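Local coordinates for succinoglycan biosynthesis protein (Bacillus cereus ATCC 14579, PDB 3B55) that binds a calcium ion and, named for succinoglycan biosynthesis but belonging to the erythromycin esterase-like family, is probably an enzyme, at residues Leu80-His85 with Pro139-Lys144; Glu89-Lys94 with Ser437-His442. The protein carries 1 engineered substitution. One frame throughout, in Å; residues are numbered along the deposited sequence.

Both contacts gather round the start of helix 88-104, which follows strand 77-82 in the chain, and their centres lie about 7 Å apart. Contact 1 is the more buried: there H85, just past the strand's end, meets an aromatic ring and holds the calcium ion. Contact 2 lies farther out, about 16 Å from the chain centre, and is partly buried; two hydrogen bonds to a carboxylate do most of its work, with a small ring contact on its inner side. The two are tied directly. K94 of contact 2 forms a salt bridge with E82 of contact 1, and F91 packs against the backbone oxygen of H85.

Contact 1 (Leu80-His85 with Pro139-Lys144); sequences LGEATH and PVFKTK. With CA (calcium ion), chain B.
H85 and V140 mark the nearest backbone approach, their CA atoms 7.2 Å apart, where the loop leaving strand 77-82 passes the 3-10 turn 139-141. The distance is bridged mainly by rings. F141 sends its far edge over one face of the H85 imidazole: CZ stands 3.7 Å above the imidazole plane, almost over its centre, and the two planes meet at 80°. This T-shaped stack has its centroids 4.9 Å apart. The bond to CB of F141 runs past the histidine, but chi1 of -60°, with CG anti to the carbonyl carbon, brings the ring end back over the imidazole. The valine adds a smaller aliphatic touch, CG2 of V140 lying 3.9 Å from CB of H85, while its other methyl, CG1, sits over the face of F141 and backs that ring.

The two ring nitrogens serve different partners. NE2 of H85 binds the calcium ion at 2.4 Å, with OE2 of E113 as a second ligand, and ND1 is hydrogen-bonded to OE2 of E82 at a bent 135°. That bond is modelled doubtfully short; the metal bond probably sets the ring's orientation. One water joins the two backbones, giving its hydrogens to O of H85 (2.6 Å) and O of V140 (2.9 Å).

In the fold, E82 ends a central strand, its backbone bonded to strand 301-306 and its other oxygen paired with K94 of helix 88-104. H306 adds another edge-to-face partner for H85, and the 139-144 loop runs on into helix 144-158, with T143 at its N-cap.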
ATOM      1  N   LEU A  80      -4.262  -5.346   1.695  1.00  9.40           N
ATOM      2  CA  LEU A  80      -5.558  -4.762   2.026  1.00  6.79           C
ATOM      3  C   LEU A  80      -5.750  -3.542   1.136  1.00  8.87           C
ATOM      4  O   LEU A  80      -5.282  -2.446   1.451  1.00  8.32           O
ATOM      5  CB  LEU A  80      -5.582  -4.385   3.516  1.00  8.88           C
ATOM      6  CG  LEU A  80      -6.889  -3.967   4.199  1.00 12.85           C
ATOM      7  CD1 LEU A  80      -7.971  -5.020   3.952  1.00 12.59           C
ATOM      8  CD2 LEU A  80      -6.639  -3.797   5.715  1.00  4.94           C
ATOM      9  N   GLY A  81      -6.454  -3.734   0.024  1.00  8.12           N
ATOM     10  CA  GLY A  81      -6.645  -2.631  -0.904  1.00  3.97           C
ATOM     11  C   GLY A  81      -7.837  -1.725  -0.707  1.00  6.88           C
ATOM     12  O   GLY A  81      -8.830  -2.102  -0.094  1.00  7.49           O
ATOM     13  N   GLU A  82      -7.720  -0.505  -1.222  1.00  6.69           N
ATOM     14  CA  GLU A  82      -8.808   0.467  -1.133  1.00 10.20           C
ATOM     15  C   GLU A  82      -9.272   0.771  -2.545  1.00  7.58           C
ATOM     16  O   GLU A  82      -8.463   1.102  -3.406  1.00  7.26           O
ATOM     17  CB  GLU A  82      -8.357   1.746  -0.400  1.00 11.98           C
ATOM     18  CG  GLU A  82      -6.936   2.195  -0.693  1.00 15.83           C
ATOM     19  CD  GLU A  82      -6.401   3.124   0.396  1.00 20.58           C
ATOM     20  OE1 GLU A  82      -6.432   2.731   1.587  1.00 19.51           O
ATOM     21  OE2 GLU A  82      -5.950   4.243   0.074  1.00 15.37           O
ATOM     22  N   ALA A  83     -10.571   0.622  -2.789  1.00  8.48           N
ATOM     23  CA  ALA A  83     -11.118   0.867  -4.118  1.00 12.07           C
ATOM     24  C   ALA A  83     -10.728   2.248  -4.618  1.00  8.74           C
ATOM     25  O   ALA A  83     -10.586   2.457  -5.814  1.00 13.71           O
ATOM     26  CB  ALA A  83     -12.644   0.717  -4.103  1.00  7.73           C
ATOM     27  N   THR A  84     -10.547   3.174  -3.688  1.00 10.79           N
ATOM     28  CA  THR A  84     -10.170   4.547  -4.003  1.00 11.37           C
ATOM     29  C   THR A  84      -9.491   5.190  -2.802  1.00 10.45           C
ATOM     30  O   THR A  84      -9.711   4.770  -1.665  1.00 11.14           O
ATOM     31  CB  THR A  84     -11.395   5.412  -4.338  1.00 14.23           C
ATOM     32  OG1 THR A  84     -10.995   6.782  -4.414  1.00 14.29           O
ATOM     33  CG2 THR A  84     -12.471   5.278  -3.247  1.00 14.59           C
ATOM     34  N   HIS A  85      -8.684   6.218  -3.052  1.00  8.37           N
ATOM     35  CA  HIS A  85      -8.003   6.918  -1.970  1.00  9.34           C
ATOM     36  C   HIS A  85      -8.828   8.061  -1.396  1.00  9.74           C
ATOM     37  O   HIS A  85      -8.342   8.797  -0.539  1.00 10.40           O
ATOM     38  CB  HIS A  85      -6.680   7.507  -2.441  1.00  7.04           C
ATOM     39  CG  HIS A  85      -5.637   6.484  -2.721  1.00 11.97           C
ATOM     40  ND1 HIS A  85      -5.507   5.334  -1.972  1.00  8.38           N
ATOM     41  CD2 HIS A  85      -4.631   6.460  -3.623  1.00  8.05           C
ATOM     42  CE1 HIS A  85      -4.464   4.649  -2.396  1.00  8.75           C
ATOM     43  NE2 HIS A  85      -3.916   5.312  -3.396  1.00  7.74           N
ATOM     44  N   PRO A 139      -0.323  14.419   0.858  1.00 15.51           N
ATOM     45  CA  PRO A 139      -1.531  15.251   0.772  1.00 16.94           C
ATOM     46  C   PRO A 139      -2.863  14.513   0.675  1.00 16.03           C
ATOM     47  O   PRO A 139      -3.786  14.810   1.426  1.00 17.96           O
ATOM     48  CB  PRO A 139      -1.252  16.130  -0.447  1.00 18.20           C
ATOM     49  CG  PRO A 139       0.215  16.377  -0.318  1.00 14.41           C
ATOM     50  CD  PRO A 139       0.751  14.983   0.016  1.00 16.76           C
ATOM     51  N   VAL A 140      -2.962  13.556  -0.239  1.00 16.44           N
ATOM     52  CA  VAL A 140      -4.199  12.806  -0.403  1.00 19.47           C
ATOM     53  C   VAL A 140      -4.527  11.974   0.837  1.00 18.83           C
ATOM     54  O   VAL A 140      -5.681  11.600   1.047  1.00 18.22           O
ATOM     55  CB  VAL A 140      -4.136  11.881  -1.652  1.00 18.70           C
ATOM     56  CG1 VAL A 140      -2.988  10.889  -1.527  1.00 22.75           C
ATOM     57  CG2 VAL A 140      -5.441  11.140  -1.807  1.00 21.80           C
ATOM     58  N   PHE A 141      -3.518  11.688   1.660  1.00 17.82           N
ATOM     59  CA  PHE A 141      -3.738  10.908   2.877  1.00 13.49           C
ATOM     60  C   PHE A 141      -3.782  11.772   4.136  1.00 12.32           C
ATOM     61  O   PHE A 141      -3.881  11.250   5.245  1.00  9.72           O
ATOM     62  CB  PHE A 141      -2.662   9.832   3.033  1.00 12.91           C
ATOM     63  CG  PHE A 141      -2.622   8.853   1.902  1.00 16.33           C
ATOM     64  CD1 PHE A 141      -3.771   8.164   1.518  1.00 15.10           C
ATOM     65  CD2 PHE A 141      -1.437   8.625   1.208  1.00 19.26           C
ATOM     66  CE1 PHE A 141      -3.741   7.263   0.457  1.00 18.41           C
ATOM     67  CE2 PHE A 141      -1.396   7.727   0.146  1.00 22.45           C
ATOM     68  CZ  PHE A 141      -2.551   7.045  -0.232  1.00 20.36           C
ATOM     69  N   LYS A 142      -3.691  13.090   3.976  1.00 11.36           N
ATOM     70  CA  LYS A 142      -3.769  13.969   5.135  1.00 15.05           C
ATOM     71  C   LYS A 142      -5.258  14.040   5.482  1.00 15.15           C
ATOM     72  O   LYS A 142      -5.934  15.019   5.179  1.00 14.66           O
ATOM     73  CB  LYS A 142      -3.252  15.372   4.812  1.00 13.64           C
ATOM     74  CG  LYS A 142      -1.747  15.485   4.602  1.00 16.00           C
ATOM     75  CD  LYS A 142      -1.345  16.959   4.506  1.00 19.28           C
ATOM     76  CE  LYS A 142      -0.005  17.167   3.798  1.00 19.25           C
ATOM     77  NZ  LYS A 142       1.199  16.735   4.576  1.00 12.62           N
ATOM     78  N   THR A 143      -5.770  12.989   6.110  1.00 15.08           N
ATOM     79  CA  THR A 143      -7.185  12.945   6.456  1.00 16.52           C
ATOM     80  C   THR A 143      -7.385  12.499   7.891  1.00 14.84           C
ATOM     81  O   THR A 143      -6.492  11.930   8.507  1.00 14.54           O
ATOM     82  CB  THR A 143      -7.962  11.970   5.539  1.00 14.30           C
ATOM     83  OG1 THR A 143      -7.553  10.623   5.806  1.00 17.26           O
ATOM     84  CG2 THR A 143      -7.684  12.277   4.088  1.00 13.97           C
ATOM     85  N   LYS A 144      -8.577  12.756   8.406  1.00 13.29           N
ATOM     86  CA  LYS A 144      -8.935  12.398   9.766  1.00 13.69           C
ATOM     87  C   LYS A 144      -8.895  10.889  10.009  1.00 12.01           C
ATOM     88  O   LYS A 144      -8.464  10.441  11.075  1.00 11.37           O
ATOM     89  CB  LYS A 144     -10.335  12.919  10.055  1.00 13.82           C
ATOM     90  CG  LYS A 144     -10.720  12.942  11.513  1.00 25.70           C
ATOM     91  CD  LYS A 144     -12.057  13.635  11.650  1.00 37.97           C
ATOM     92  CE  LYS A 144     -12.009  14.989  10.949  1.00 40.29           C
ATOM     93  NZ  LYS A 144     -13.329  15.655  10.819  1.00 39.29           N
TER
HETATM   94 CA    CA B 501      -2.050   5.207  -4.870  1.00 11.37          CA
HETATM   95  O   HOH W   1      -8.449  10.788   1.077  1.00 17.42           O

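Contact 2 (Glu89-Lys94 with Ser437-His442); sequences EVFTMK and SPSQVH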
ATOM      1  N   GLU A  89     -15.653   5.644   4.351  1.00  9.89           N
ATOM      2  CA  GLU A  89     -16.016   4.292   4.776  1.00 11.30           C
ATOM      3  C   GLU A  89     -14.976   3.265   4.378  1.00 11.51           C
ATOM      4  O   GLU A  89     -14.776   2.271   5.081  1.00 11.74           O
ATOM      5  CB  GLU A  89     -17.376   3.882   4.191  1.00 10.14           C
ATOM      6  CG  GLU A  89     -18.560   4.742   4.624  1.00  9.42           C
ATOM      7  CD  GLU A  89     -18.531   6.157   4.046  1.00 10.03           C
ATOM      8  OE1 GLU A  89     -17.770   6.424   3.083  1.00  8.68           O
ATOM      9  OE2 GLU A  89     -19.305   7.003   4.539  1.00 11.74           O
ATOM     10  N   VAL A  90     -14.316   3.490   3.247  1.00 10.69           N
ATOM     11  CA  VAL A  90     -13.300   2.551   2.808  1.00 11.90           C
ATOM     12  C   VAL A  90     -12.142   2.597   3.790  1.00 12.43           C
ATOM     13  O   VAL A  90     -11.641   1.552   4.218  1.00 10.95           O
ATOM     14  CB  VAL A  90     -12.799   2.871   1.395  1.00 12.07           C
ATOM     15  CG1 VAL A  90     -11.682   1.924   1.025  1.00 11.05           C
ATOM     16  CG2 VAL A  90     -13.950   2.735   0.405  1.00 10.77           C
ATOM     17  N   PHE A  91     -11.722   3.804   4.158  1.00 11.51           N
ATOM     18  CA  PHE A  91     -10.633   3.949   5.117  1.00 11.74           C
ATOM     19  C   PHE A  91     -10.994   3.337   6.470  1.00 10.90           C
ATOM     20  O   PHE A  91     -10.240   2.530   7.005  1.00 12.43           O
ATOM     21  CB  PHE A  91     -10.277   5.422   5.347  1.00 12.32           C
ATOM     22  CG  PHE A  91      -9.480   6.053   4.229  1.00 17.47           C
ATOM     23  CD1 PHE A  91      -8.522   5.318   3.531  1.00 20.77           C
ATOM     24  CD2 PHE A  91      -9.657   7.396   3.908  1.00 16.61           C
ATOM     25  CE1 PHE A  91      -7.755   5.908   2.527  1.00 20.39           C
ATOM     26  CE2 PHE A  91      -8.897   8.001   2.908  1.00 21.30           C
ATOM     27  CZ  PHE A  91      -7.941   7.255   2.215  1.00 19.55           C
ATOM     28  N   THR A  92     -12.147   3.710   7.025  1.00 10.30           N
ATOM     29  CA  THR A  92     -12.530   3.189   8.331  1.00  9.28           C
ATOM     30  C   THR A  92     -12.722   1.679   8.364  1.00  9.28           C
ATOM     31  O   THR A  92     -12.411   1.041   9.366  1.00  7.23           O
ATOM     32  CB  THR A  92     -13.815   3.855   8.876  1.00 11.37           C
ATOM     33  OG1 THR A  92     -14.912   3.585   7.996  1.00 14.40           O
ATOM     34  CG2 THR A  92     -13.615   5.368   9.033  1.00  9.31           C
HETATM   35  N   MSE A  93     -13.236   1.103   7.278  1.00  9.82           N
HETATM   36  CA  MSE A  93     -13.440  -0.339   7.230  1.00 10.27           C
HETATM   37  C   MSE A  93     -12.080  -1.044   7.198  1.00 11.30           C
HETATM   38  O   MSE A  93     -11.920  -2.138   7.745  1.00  8.95           O
HETATM   39  CB  MSE A  93     -14.246  -0.731   5.993  1.00 12.07           C
HETATM   40  CG  MSE A  93     -14.636  -2.191   5.953  1.00 16.12           C
HETATM   41 SE   MSE A  93     -15.714  -2.734   7.488  1.00 34.16          SE
HETATM   42  CE  MSE A  93     -17.430  -2.121   6.908  1.00 41.93           C
ATOM     43  N   LYS A  94     -11.100  -0.417   6.553  1.00  9.59           N
ATOM     44  CA  LYS A  94      -9.767  -1.000   6.477  1.00  8.41           C
ATOM     45  C   LYS A  94      -9.100  -0.883   7.845  1.00  9.41           C
ATOM     46  O   LYS A  94      -8.278  -1.716   8.228  1.00  7.44           O
ATOM     47  CB  LYS A  94      -8.935  -0.286   5.412  1.00 10.19           C
ATOM     48  CG  LYS A  94      -9.212  -0.780   4.000  1.00  4.77           C
ATOM     49  CD  LYS A  94      -8.278  -0.121   2.997  1.00  9.46           C
ATOM     50  CE  LYS A  94      -6.816  -0.393   3.334  1.00  6.94           C
ATOM     51  NZ  LYS A  94      -5.921   0.285   2.355  1.00  7.34           N
ATOM     52  N   SER A 437     -18.868   7.961   1.260  1.00 11.08           N
ATOM     53  CA  SER A 437     -18.891   9.413   1.303  1.00 13.01           C
ATOM     54  C   SER A 437     -17.415   9.846   1.292  1.00 14.56           C
ATOM     55  O   SER A 437     -16.519   9.037   1.541  1.00 11.74           O
ATOM     56  CB  SER A 437     -19.597   9.902   2.568  1.00 15.09           C
ATOM     57  OG  SER A 437     -18.901   9.500   3.738  1.00 17.57           O
ATOM     58  N   PRO A 438     -17.140  11.129   1.008  1.00 14.69           N
ATOM     59  CA  PRO A 438     -15.775  11.664   0.956  1.00 11.68           C
ATOM     60  C   PRO A 438     -14.928  11.519   2.227  1.00 14.45           C
ATOM     61  O   PRO A 438     -15.421  11.688   3.346  1.00 13.92           O
ATOM     62  CB  PRO A 438     -15.994  13.136   0.589  1.00 13.62           C
ATOM     63  CG  PRO A 438     -17.312  13.126  -0.155  1.00 11.54           C
ATOM     64  CD  PRO A 438     -18.123  12.187   0.708  1.00 13.08           C
ATOM     65  N   SER A 439     -13.649  11.203   2.045  1.00 13.23           N
ATOM     66  CA  SER A 439     -12.729  11.082   3.169  1.00 11.76           C
ATOM     67  C   SER A 439     -12.699  12.466   3.807  1.00 14.19           C
ATOM     68  O   SER A 439     -12.937  13.467   3.135  1.00  9.76           O
ATOM     69  CB  SER A 439     -11.334  10.713   2.676  1.00 12.25           C
ATOM     70  OG  SER A 439     -10.816  11.727   1.834  1.00  9.57           O
ATOM     71  N   GLN A 440     -12.413  12.531   5.098  1.00 14.98           N
ATOM     72  CA  GLN A 440     -12.397  13.812   5.790  1.00 18.84           C
ATOM     73  C   GLN A 440     -11.021  14.467   5.717  1.00 18.18           C
ATOM     74  O   GLN A 440     -10.254  14.446   6.676  1.00 17.60           O
ATOM     75  CB  GLN A 440     -12.837  13.598   7.237  1.00 18.74           C
ATOM     76  CG  GLN A 440     -14.095  12.747   7.313  1.00 23.33           C
ATOM     77  CD  GLN A 440     -14.634  12.581   8.719  1.00 29.89           C
ATOM     78  OE1 GLN A 440     -15.639  11.905   8.936  1.00 29.39           O
ATOM     79  NE2 GLN A 440     -13.966  13.190   9.680  1.00 42.03           N
ATOM     80  N   VAL A 441     -10.726  15.051   4.561  1.00 22.74           N
ATOM     81  CA  VAL A 441      -9.447  15.705   4.315  1.00 28.24           C
ATOM     82  C   VAL A 441      -9.264  16.981   5.127  1.00 31.65           C
ATOM     83  O   VAL A 441     -10.153  17.829   5.181  1.00 30.53           O
ATOM     84  CB  VAL A 441      -9.282  16.052   2.821  1.00 26.39           C
ATOM     85  CG1 VAL A 441      -9.311  14.787   1.990  1.00 24.68           C
ATOM     86  CG2 VAL A 441     -10.402  16.982   2.382  1.00 33.09           C
ATOM     87  N   HIS A 442      -8.096  17.108   5.750  1.00 36.35           N
ATOM     88  CA  HIS A 442      -7.775  18.277   6.560  1.00 40.84           C
ATOM     89  C   HIS A 442      -7.973  19.591   5.826  1.00 43.83           C
ATOM     90  O   HIS A 442      -7.852  19.660   4.605  1.00 44.62           O
ATOM     91  CB  HIS A 442      -6.329  18.215   7.040  1.00 39.33           C
ATOM     92  CG  HIS A 442      -6.129  17.363   8.250  1.00 41.76           C
ATOM     93  ND1 HIS A 442      -6.995  17.382   9.322  1.00 51.66           N
ATOM     94  CD2 HIS A 442      -5.125  16.523   8.590  1.00 43.15           C
ATOM     95  CE1 HIS A 442      -6.529  16.592  10.273  1.00 50.82           C
ATOM     96  NE2 HIS A 442      -5.396  16.061   9.854  1.00 47.77           N
TER
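E89, in the first turn of helix 88-104, reaches across to S437 with its carboxylate and takes two hydrogen bonds from that one residue. Its CB leaves the helix without facing the loop, but CG, anti to the carbonyl carbon, already draws nearer to S437. The bend comes next: chi2 of 69° turns CD round until it lies 3.3 Å from N of S437. OE1 accepts the backbone N-H of S437 at 2.6 Å, a fairly straight bond at 156°, although the donor sits above the carboxylate plane, 36° out of it. OE2 meets the serine hydroxyl, OG of S437 giving its proton at 2.7 Å to the syn lone pair. That OG sits between its own backbone N and carbonyl carbon, where it and the N-H can both reach one carboxylate.

Deeper in, F91 reaches the same loop two residues on. CE2 at the ring edge touches CB of S439 at 3.7 Å, near the ring plane. OG of S439 is hydrogen-bonded to ND2 of N349. The backbone of the loop is held as well, S437 pairing with H88 and S439 with G86, while E145 of helix 144-158 packs against both F91 and S439.

Two donors on separate oxygens leave the E89 carboxylate little freedom to rotate, and S437, the first residue after strand 435-436, is probably held in orientation as well as in place. Both donors are neutral, so this is no salt bridge; the bonds probably still favour the charged carboxylate, and a negative group so near a helix start would probably interact favourably with the positive end of the helix dipole.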